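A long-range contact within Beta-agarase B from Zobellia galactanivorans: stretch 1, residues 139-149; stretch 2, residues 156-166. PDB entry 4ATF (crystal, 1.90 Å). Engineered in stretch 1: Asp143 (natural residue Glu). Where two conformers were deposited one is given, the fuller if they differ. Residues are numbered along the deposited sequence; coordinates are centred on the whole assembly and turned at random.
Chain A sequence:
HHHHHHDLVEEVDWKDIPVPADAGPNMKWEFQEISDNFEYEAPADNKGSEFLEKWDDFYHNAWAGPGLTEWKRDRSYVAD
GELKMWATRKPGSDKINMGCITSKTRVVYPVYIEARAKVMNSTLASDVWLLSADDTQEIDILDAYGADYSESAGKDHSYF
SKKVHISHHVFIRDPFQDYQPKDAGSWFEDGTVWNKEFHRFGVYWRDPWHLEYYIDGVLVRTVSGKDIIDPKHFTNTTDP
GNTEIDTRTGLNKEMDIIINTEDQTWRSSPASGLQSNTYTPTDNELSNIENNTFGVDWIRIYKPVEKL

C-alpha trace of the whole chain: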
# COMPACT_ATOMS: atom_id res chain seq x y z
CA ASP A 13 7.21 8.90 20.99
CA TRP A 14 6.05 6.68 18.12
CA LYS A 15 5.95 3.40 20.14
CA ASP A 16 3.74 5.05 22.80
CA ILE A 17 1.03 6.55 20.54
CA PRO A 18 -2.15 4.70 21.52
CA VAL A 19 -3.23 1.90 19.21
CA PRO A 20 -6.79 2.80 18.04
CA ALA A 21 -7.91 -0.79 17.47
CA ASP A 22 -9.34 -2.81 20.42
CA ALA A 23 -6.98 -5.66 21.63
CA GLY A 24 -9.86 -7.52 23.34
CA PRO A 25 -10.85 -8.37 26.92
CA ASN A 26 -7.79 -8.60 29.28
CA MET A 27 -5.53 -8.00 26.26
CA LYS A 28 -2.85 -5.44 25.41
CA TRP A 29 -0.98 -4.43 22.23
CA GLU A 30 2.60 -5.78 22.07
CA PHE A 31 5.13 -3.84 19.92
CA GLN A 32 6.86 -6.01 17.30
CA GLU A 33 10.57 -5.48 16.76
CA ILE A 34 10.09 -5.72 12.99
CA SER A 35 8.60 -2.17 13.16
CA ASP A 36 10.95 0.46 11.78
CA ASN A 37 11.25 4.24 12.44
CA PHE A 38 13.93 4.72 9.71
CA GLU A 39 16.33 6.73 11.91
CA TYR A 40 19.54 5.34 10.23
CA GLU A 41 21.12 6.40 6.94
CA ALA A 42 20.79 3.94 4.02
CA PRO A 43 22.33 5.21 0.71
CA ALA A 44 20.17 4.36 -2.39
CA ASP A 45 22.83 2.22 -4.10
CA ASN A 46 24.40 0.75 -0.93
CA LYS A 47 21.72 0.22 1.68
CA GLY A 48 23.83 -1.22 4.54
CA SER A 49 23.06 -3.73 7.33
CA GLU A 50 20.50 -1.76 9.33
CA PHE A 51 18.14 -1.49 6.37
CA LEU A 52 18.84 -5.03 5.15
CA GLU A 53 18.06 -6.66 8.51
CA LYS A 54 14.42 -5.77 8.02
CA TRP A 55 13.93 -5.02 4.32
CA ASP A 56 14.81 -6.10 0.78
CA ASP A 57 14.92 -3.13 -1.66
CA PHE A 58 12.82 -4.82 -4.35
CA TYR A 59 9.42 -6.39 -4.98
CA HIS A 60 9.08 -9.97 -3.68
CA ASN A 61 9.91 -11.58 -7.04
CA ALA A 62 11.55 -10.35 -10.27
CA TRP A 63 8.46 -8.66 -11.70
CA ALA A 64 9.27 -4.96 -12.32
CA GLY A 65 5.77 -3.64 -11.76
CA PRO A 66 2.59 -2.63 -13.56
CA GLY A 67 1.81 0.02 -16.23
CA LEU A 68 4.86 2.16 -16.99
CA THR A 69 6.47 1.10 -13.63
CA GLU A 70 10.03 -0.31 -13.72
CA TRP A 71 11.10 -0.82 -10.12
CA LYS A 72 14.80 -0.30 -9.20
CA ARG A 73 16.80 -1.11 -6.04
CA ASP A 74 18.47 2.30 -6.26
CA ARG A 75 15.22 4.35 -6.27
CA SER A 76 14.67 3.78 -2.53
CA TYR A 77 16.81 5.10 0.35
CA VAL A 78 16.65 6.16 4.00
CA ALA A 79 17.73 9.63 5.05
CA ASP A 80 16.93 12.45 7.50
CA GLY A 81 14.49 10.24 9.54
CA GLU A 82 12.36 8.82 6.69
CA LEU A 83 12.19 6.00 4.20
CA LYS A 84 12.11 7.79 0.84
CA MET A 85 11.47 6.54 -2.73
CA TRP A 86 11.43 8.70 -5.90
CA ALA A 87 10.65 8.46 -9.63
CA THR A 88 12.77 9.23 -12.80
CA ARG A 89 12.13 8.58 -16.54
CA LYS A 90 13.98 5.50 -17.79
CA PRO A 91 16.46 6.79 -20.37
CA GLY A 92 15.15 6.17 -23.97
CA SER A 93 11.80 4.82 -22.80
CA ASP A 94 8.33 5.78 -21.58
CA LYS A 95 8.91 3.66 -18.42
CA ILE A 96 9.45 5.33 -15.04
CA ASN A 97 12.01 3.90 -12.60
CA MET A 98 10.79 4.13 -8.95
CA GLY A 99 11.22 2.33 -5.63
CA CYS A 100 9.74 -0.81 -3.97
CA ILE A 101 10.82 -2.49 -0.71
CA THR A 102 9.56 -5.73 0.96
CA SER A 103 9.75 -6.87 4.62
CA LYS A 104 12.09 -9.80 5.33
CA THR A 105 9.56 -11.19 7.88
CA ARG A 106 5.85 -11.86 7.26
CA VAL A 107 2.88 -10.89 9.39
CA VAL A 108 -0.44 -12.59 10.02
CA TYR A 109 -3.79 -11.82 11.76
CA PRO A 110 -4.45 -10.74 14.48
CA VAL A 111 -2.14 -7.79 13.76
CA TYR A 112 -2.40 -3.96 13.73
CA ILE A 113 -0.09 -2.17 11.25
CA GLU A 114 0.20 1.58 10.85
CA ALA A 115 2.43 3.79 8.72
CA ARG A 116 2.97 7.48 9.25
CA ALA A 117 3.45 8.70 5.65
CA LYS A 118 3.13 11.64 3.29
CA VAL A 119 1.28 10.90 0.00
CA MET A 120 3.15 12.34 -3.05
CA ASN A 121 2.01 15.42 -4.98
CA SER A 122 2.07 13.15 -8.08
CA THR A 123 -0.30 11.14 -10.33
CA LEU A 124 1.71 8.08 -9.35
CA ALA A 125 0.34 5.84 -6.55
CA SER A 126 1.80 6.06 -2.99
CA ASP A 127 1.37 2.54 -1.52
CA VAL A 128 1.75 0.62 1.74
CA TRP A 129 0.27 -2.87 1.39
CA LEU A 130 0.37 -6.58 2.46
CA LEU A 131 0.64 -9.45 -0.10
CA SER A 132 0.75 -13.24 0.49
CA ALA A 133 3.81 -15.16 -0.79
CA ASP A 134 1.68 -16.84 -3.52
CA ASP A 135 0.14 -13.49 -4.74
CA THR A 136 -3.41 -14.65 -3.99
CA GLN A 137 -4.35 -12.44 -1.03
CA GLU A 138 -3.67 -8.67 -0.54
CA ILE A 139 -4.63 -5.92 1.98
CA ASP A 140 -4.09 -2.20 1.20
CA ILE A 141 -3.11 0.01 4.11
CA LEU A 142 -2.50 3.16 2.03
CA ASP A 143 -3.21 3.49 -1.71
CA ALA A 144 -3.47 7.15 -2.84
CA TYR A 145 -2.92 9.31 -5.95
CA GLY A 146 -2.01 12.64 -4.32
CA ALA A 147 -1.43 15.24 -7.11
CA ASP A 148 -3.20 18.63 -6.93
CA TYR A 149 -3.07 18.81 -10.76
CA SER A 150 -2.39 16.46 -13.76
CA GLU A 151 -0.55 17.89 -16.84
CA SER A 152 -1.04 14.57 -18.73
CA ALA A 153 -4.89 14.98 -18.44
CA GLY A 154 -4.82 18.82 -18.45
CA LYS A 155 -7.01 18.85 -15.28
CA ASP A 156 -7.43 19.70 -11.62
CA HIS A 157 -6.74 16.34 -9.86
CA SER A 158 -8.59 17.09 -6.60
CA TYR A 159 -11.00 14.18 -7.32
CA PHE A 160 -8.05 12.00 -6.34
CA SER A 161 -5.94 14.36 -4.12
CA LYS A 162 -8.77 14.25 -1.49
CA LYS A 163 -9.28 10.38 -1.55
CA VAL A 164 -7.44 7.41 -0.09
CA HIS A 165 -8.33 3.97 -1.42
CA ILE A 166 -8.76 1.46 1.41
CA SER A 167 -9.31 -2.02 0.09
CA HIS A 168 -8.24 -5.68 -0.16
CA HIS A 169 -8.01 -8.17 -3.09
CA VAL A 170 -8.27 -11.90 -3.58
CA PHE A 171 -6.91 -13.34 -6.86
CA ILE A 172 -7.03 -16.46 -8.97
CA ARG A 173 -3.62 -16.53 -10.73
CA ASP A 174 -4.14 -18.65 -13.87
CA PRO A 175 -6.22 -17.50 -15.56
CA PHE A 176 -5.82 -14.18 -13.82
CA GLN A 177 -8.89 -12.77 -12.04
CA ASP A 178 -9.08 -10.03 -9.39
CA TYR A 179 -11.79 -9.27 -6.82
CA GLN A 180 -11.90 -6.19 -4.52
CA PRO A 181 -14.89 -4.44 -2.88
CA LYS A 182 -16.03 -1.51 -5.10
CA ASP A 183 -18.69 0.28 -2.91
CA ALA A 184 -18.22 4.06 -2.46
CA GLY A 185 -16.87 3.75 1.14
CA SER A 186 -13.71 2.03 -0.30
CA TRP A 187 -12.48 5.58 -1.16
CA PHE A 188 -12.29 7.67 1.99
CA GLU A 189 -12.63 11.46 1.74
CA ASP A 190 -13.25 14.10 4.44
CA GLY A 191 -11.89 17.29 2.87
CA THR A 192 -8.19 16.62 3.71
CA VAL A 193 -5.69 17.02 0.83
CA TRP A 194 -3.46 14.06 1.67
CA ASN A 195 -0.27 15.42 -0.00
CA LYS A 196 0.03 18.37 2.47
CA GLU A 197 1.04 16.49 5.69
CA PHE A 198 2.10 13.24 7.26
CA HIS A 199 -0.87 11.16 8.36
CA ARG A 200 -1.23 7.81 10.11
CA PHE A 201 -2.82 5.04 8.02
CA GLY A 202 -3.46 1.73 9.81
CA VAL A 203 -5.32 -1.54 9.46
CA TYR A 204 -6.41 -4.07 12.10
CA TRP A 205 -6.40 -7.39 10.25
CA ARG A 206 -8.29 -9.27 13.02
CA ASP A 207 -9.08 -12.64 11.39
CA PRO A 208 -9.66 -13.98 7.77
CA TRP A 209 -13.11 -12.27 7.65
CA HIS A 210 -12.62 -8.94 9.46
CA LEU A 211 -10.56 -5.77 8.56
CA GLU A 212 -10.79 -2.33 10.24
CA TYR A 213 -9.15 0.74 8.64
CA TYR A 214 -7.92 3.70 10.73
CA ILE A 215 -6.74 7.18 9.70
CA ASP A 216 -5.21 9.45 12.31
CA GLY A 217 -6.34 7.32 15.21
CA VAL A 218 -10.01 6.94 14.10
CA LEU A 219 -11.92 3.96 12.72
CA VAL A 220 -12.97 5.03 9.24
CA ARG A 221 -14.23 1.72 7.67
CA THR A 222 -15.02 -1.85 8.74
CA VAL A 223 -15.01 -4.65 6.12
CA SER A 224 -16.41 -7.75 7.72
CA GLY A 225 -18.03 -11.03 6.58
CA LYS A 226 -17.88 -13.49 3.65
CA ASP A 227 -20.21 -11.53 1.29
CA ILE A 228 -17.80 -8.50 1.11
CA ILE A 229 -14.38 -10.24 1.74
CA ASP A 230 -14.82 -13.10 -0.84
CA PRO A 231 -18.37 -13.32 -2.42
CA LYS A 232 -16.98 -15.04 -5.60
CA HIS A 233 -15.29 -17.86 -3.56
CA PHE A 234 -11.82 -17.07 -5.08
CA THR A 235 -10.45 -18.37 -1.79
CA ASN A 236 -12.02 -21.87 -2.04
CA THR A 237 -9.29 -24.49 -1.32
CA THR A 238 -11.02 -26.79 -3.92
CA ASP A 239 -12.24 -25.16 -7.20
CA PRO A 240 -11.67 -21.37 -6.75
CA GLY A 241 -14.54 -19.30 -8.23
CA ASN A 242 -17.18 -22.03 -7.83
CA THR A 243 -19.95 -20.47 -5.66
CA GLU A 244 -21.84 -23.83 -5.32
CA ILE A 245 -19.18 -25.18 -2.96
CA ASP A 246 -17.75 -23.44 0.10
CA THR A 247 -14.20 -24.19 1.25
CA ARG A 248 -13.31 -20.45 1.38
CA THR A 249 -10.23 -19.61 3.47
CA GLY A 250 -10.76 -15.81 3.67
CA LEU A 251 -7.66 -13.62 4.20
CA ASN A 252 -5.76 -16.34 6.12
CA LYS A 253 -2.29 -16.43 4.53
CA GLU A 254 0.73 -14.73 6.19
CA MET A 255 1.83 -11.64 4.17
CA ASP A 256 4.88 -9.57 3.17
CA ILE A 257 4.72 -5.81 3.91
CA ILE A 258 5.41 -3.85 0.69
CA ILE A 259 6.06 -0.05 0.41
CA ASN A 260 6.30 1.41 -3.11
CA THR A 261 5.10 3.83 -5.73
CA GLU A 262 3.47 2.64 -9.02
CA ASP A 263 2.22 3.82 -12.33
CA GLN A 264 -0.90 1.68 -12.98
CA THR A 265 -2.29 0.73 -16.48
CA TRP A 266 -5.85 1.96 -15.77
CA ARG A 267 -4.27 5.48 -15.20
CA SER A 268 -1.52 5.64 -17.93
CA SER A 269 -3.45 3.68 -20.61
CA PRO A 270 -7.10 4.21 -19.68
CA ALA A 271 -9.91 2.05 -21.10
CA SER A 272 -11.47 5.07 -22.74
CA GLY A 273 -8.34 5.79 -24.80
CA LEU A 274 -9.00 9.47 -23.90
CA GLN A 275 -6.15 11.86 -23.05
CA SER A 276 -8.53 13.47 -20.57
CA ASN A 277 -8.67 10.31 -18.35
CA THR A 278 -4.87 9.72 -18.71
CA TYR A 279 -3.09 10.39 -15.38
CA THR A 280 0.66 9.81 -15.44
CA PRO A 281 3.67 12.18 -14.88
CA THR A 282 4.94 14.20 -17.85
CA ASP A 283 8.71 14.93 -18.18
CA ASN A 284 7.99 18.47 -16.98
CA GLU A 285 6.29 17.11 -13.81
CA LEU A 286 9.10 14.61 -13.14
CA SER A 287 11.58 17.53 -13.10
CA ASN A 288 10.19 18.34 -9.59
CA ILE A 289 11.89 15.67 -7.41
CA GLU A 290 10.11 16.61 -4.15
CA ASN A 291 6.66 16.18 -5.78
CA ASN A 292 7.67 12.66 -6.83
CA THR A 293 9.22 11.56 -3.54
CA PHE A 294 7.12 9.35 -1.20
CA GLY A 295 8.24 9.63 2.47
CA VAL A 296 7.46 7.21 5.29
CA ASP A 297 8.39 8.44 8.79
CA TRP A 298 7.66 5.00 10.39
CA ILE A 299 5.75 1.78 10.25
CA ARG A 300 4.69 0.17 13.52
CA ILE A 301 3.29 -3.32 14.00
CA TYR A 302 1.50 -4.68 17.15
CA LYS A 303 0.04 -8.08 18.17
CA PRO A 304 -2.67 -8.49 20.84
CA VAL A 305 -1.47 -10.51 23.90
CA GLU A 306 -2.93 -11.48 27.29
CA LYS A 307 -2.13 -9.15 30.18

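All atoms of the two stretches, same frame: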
# COMPACT_ATOMS: atom_id res chain seq x y z
N ILE A 139 -3.91 -6.89 1.15
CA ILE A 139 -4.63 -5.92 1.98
C ILE A 139 -3.93 -4.58 1.76
O ILE A 139 -2.70 -4.49 1.93
CB ILE A 139 -4.59 -6.28 3.50
CG1 ILE A 139 -5.37 -7.59 3.76
CG2 ILE A 139 -5.21 -5.05 4.33
CD1 ILE A 139 -4.96 -8.29 5.11
N ASP A 140 -4.67 -3.56 1.28
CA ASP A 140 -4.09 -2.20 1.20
C ASP A 140 -4.04 -1.49 2.54
O ASP A 140 -4.97 -1.62 3.34
CB ASP A 140 -4.99 -1.30 0.42
CG ASP A 140 -5.18 -1.72 -0.97
OD1 ASP A 140 -4.42 -2.54 -1.56
OD2 ASP A 140 -6.20 -1.19 -1.45
N ILE A 141 -2.99 -0.79 2.90
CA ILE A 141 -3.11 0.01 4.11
C ILE A 141 -3.24 1.47 3.63
O ILE A 141 -4.14 2.27 4.07
CB ILE A 141 -1.91 -0.25 5.04
CG1 ILE A 141 -1.93 -1.72 5.52
CG2 ILE A 141 -1.88 0.73 6.26
CD1 ILE A 141 -0.58 -2.18 6.07
N LEU A 142 -2.43 1.80 2.63
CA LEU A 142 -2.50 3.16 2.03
C LEU A 142 -2.42 2.94 0.49
O LEU A 142 -1.52 2.23 0.00
CB LEU A 142 -1.29 4.01 2.42
CG LEU A 142 -1.09 5.39 1.71
CD1 LEU A 142 -2.31 6.33 1.89
CD2 LEU A 142 0.24 6.10 2.27
N ASP A 143 -3.32 3.55 -0.26
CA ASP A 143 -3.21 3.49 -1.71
C ASP A 143 -3.83 4.82 -2.17
O ASP A 143 -5.07 5.04 -2.05
CB ASP A 143 -3.95 2.25 -2.30
CG ASP A 143 -4.13 2.32 -3.86
OD1 ASP A 143 -3.28 2.76 -4.64
OD2 ASP A 143 -5.14 1.88 -4.36
N ALA A 144 -2.98 5.76 -2.58
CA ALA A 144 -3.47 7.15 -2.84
C ALA A 144 -2.72 7.77 -3.99
O ALA A 144 -1.52 7.53 -4.14
CB ALA A 144 -3.28 8.07 -1.52
N TYR A 145 -3.44 8.60 -4.76
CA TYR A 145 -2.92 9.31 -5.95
C TYR A 145 -3.00 10.78 -5.53
O TYR A 145 -4.05 11.41 -5.64
CB TYR A 145 -3.83 9.01 -7.19
CG TYR A 145 -3.97 7.52 -7.39
CD1 TYR A 145 -4.98 6.80 -6.72
CD2 TYR A 145 -3.05 6.77 -8.17
CE1 TYR A 145 -5.11 5.41 -6.85
CE2 TYR A 145 -3.22 5.33 -8.31
CZ TYR A 145 -4.24 4.69 -7.65
OH TYR A 145 -4.43 3.30 -7.72
N GLY A 146 -1.90 11.34 -5.01
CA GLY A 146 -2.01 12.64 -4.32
C GLY A 146 -2.01 13.96 -5.09
O GLY A 146 -2.25 15.00 -4.46
N ALA A 147 -1.71 13.96 -6.39
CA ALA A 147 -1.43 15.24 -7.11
C ALA A 147 -2.56 16.28 -6.99
O ALA A 147 -3.76 15.92 -7.12
CB ALA A 147 -1.15 15.01 -8.62
N ASP A 148 -2.18 17.55 -6.80
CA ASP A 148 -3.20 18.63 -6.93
C ASP A 148 -3.69 18.77 -8.39
O ASP A 148 -4.86 19.12 -8.63
CB ASP A 148 -2.57 19.97 -6.54
CG ASP A 148 -2.21 20.01 -5.01
OD1 ASP A 148 -2.94 19.35 -4.19
OD2 ASP A 148 -1.24 20.73 -4.64
N TYR A 149 -2.79 18.52 -9.35
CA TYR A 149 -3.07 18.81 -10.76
C TYR A 149 -2.41 17.76 -11.63
O TYR A 149 -1.31 17.32 -11.28
CB TYR A 149 -2.48 20.18 -11.11
CG TYR A 149 -2.83 20.60 -12.53
CD1 TYR A 149 -4.08 21.15 -12.85
CD2 TYR A 149 -1.91 20.41 -13.59
CE1 TYR A 149 -4.40 21.51 -14.19
CE2 TYR A 149 -2.23 20.75 -14.90
CZ TYR A 149 -3.46 21.30 -15.21
OH TYR A 149 -3.71 21.61 -16.58
N ASP A 156 -7.40 19.75 -13.08
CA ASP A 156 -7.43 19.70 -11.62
C ASP A 156 -7.60 18.25 -11.17
O ASP A 156 -8.48 17.53 -11.71
CB ASP A 156 -8.58 20.59 -11.15
CG ASP A 156 -8.69 20.72 -9.65
OD1 ASP A 156 -8.55 19.77 -8.97
OD2 ASP A 156 -9.06 21.80 -9.14
N HIS A 157 -6.79 17.77 -10.20
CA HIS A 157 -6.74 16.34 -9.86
C HIS A 157 -7.34 16.13 -8.44
O HIS A 157 -7.14 15.12 -7.79
CB HIS A 157 -5.28 15.82 -10.16
CG HIS A 157 -5.02 14.36 -9.87
ND1 HIS A 157 -5.19 13.35 -10.79
CD2 HIS A 157 -4.50 13.78 -8.77
CE1 HIS A 157 -4.81 12.20 -10.26
NE2 HIS A 157 -4.39 12.44 -9.04
N SER A 158 -8.16 17.09 -7.99
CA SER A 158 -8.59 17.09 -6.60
C SER A 158 -9.62 15.94 -6.39
O SER A 158 -9.88 15.50 -5.25
CB SER A 158 -9.08 18.51 -6.18
OG SER A 158 -10.31 18.75 -6.83
N TYR A 159 -10.18 15.41 -7.48
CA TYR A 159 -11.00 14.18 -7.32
C TYR A 159 -10.23 13.07 -6.61
O TYR A 159 -10.79 12.34 -5.74
CB TYR A 159 -11.46 13.68 -8.67
CG TYR A 159 -12.33 12.44 -8.54
CD1 TYR A 159 -13.74 12.57 -8.34
CD2 TYR A 159 -11.78 11.15 -8.61
CE1 TYR A 159 -14.58 11.43 -8.24
CE2 TYR A 159 -12.61 10.00 -8.49
CZ TYR A 159 -14.04 10.16 -8.32
OH TYR A 159 -14.88 9.05 -8.20
N PHE A 160 -8.97 12.92 -7.00
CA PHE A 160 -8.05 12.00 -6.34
C PHE A 160 -7.25 12.54 -5.14
O PHE A 160 -6.97 11.76 -4.17
CB PHE A 160 -7.07 11.47 -7.40
CG PHE A 160 -7.75 10.55 -8.37
CD1 PHE A 160 -8.14 9.26 -7.97
CD2 PHE A 160 -8.08 10.98 -9.67
CE1 PHE A 160 -8.79 8.36 -8.90
CE2 PHE A 160 -8.76 10.09 -10.60
CZ PHE A 160 -9.09 8.79 -10.20
N SER A 161 -6.86 13.81 -5.18
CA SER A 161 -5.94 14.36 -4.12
C SER A 161 -6.64 14.32 -2.73
O SER A 161 -5.97 14.33 -1.69
CB SER A 161 -5.54 15.80 -4.42
OG SER A 161 -6.59 16.65 -4.09
N LYS A 162 -7.99 14.26 -2.74
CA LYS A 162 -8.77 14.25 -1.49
C LYS A 162 -9.22 12.83 -1.11
O LYS A 162 -9.98 12.67 -0.18
CB LYS A 162 -9.93 15.22 -1.56
CG LYS A 162 -9.44 16.72 -1.70
CD LYS A 162 -10.63 17.68 -1.87
CE LYS A 162 -10.09 19.09 -1.78
NZ LYS A 162 -11.06 20.08 -2.25
N LYS A 163 -8.77 11.80 -1.81
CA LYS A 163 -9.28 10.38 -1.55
C LYS A 163 -8.14 9.43 -1.19
O LYS A 163 -7.04 9.54 -1.74
CB LYS A 163 -10.00 9.76 -2.78
CG LYS A 163 -11.37 10.44 -3.14
CD LYS A 163 -12.03 9.72 -4.31
CE LYS A 163 -13.40 10.32 -4.61
NZ LYS A 163 -13.39 11.82 -4.79
N VAL A 164 -8.37 8.54 -0.23
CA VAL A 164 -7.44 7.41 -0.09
C VAL A 164 -8.23 6.11 -0.29
O VAL A 164 -9.35 6.00 0.22
CB VAL A 164 -6.65 7.38 1.23
CG1 VAL A 164 -5.75 8.57 1.34
CG2 VAL A 164 -7.57 7.21 2.44
N HIS A 165 -7.65 5.19 -1.06
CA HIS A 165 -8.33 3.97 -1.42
C HIS A 165 -8.00 2.93 -0.36
O HIS A 165 -6.85 2.65 -0.14
CB HIS A 165 -7.81 3.50 -2.75
CG HIS A 165 -8.56 2.33 -3.29
ND1 HIS A 165 -7.94 1.30 -3.94
CD2 HIS A 165 -9.88 2.03 -3.26
CE1 HIS A 165 -8.85 0.40 -4.29
NE2 HIS A 165 -10.04 0.84 -3.90
N ILE A 166 -9.00 2.42 0.33
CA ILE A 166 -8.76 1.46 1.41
C ILE A 166 -9.44 0.18 1.06
O ILE A 166 -10.64 0.08 1.19
CB ILE A 166 -9.20 2.02 2.84
CG1 ILE A 166 -10.50 2.85 2.74
CG2 ILE A 166 -8.05 2.92 3.41
CD1 ILE A 166 -11.06 3.28 4.12
O HOH W 1 -5.49 3.99 1.39
O HOH W 2 -6.33 8.98 -4.41
O HOH W 3 -3.23 14.55 -1.91
O HOH W 4 -5.60 19.32 -4.31
O HOH W 5 -6.21 20.49 -6.68

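The two stretches lie alongside each other and bury 706 Å² between them, counting both sides. Three direct hydrogen bonds pin the contact near its two ends, and side-chain packing and waters fill the space between.

At one end His165 engages Asp143 twice. Its backbone N donates to Asp143 O (2.8 Å, N-H...O angle 161°), and its ring ND1 donates to Asp143 OD2 (2.9 Å, 156°). The CA-to-CB bond of His165 points toward stretch 1, and with chi1 at -173° (t) the ring meets the carboxylate at its edge, near the ring plane, where a nitrogen donor is best directed. Asp143 is an engineered residue; its chi1 of 167° (t) places OD2 within reach. Asp140 OD2 comes to 3.9 Å from His165 ND1, a neighbour rather than a bonded partner. Water 1 fits the gap beside this pair, accepting from Asp143 N at 2.8 Å and donating to His165 O at 2.4 Å, a notably short distance.

Next comes a small apolar patch. Val164 CG1 lies 3.8 Å from Ala144 CB and 4.1 Å from Leu142 CD1. Leu142 starts away from stretch 2, but its end comes nearer (chi1 171°, chi2 58°), so a branched bump rests against one long and one short side chain. All three residues are buried, as suits their apolar surfaces.

The CA-to-CB bonds of Tyr145 and Phe160 both point toward the other stretch. Their CB atoms are 4.1 Å apart, and their rings sit obliquely, with centroids 5.9 Å apart and planes at 71°. Their carbonyls also come close, Tyr145 O to Phe160 O at 3.3 Å, but both are acceptors and no bond joins them. Water 2 links the backbones nearby, accepting from Tyr145 N (2.9 Å) and donating to Lys163 O (2.8 Å).

The backbones run close here, Gly146 CA lying 4.3 Å from Ser161 CA. The small Ser161 side chain occupies the narrow space there, its CB 3.4 Å from Gly146 O and 3.2 Å from Ala147 O. Water 3 donates to Gly146 O and Ser161 O, each at 2.8 Å.

At the far end, His157 N donates to Asp148 O (2.8 Å, 163°), just before the short helix 158-161. Beyond it, Tyr149 and Asp156 form an antiparallel, non-hydrogen-bonded bridge pair with side chains on the same face. This margin is exposed, and Tyr149 CD1 lies 3.6 Å from Asp156 N.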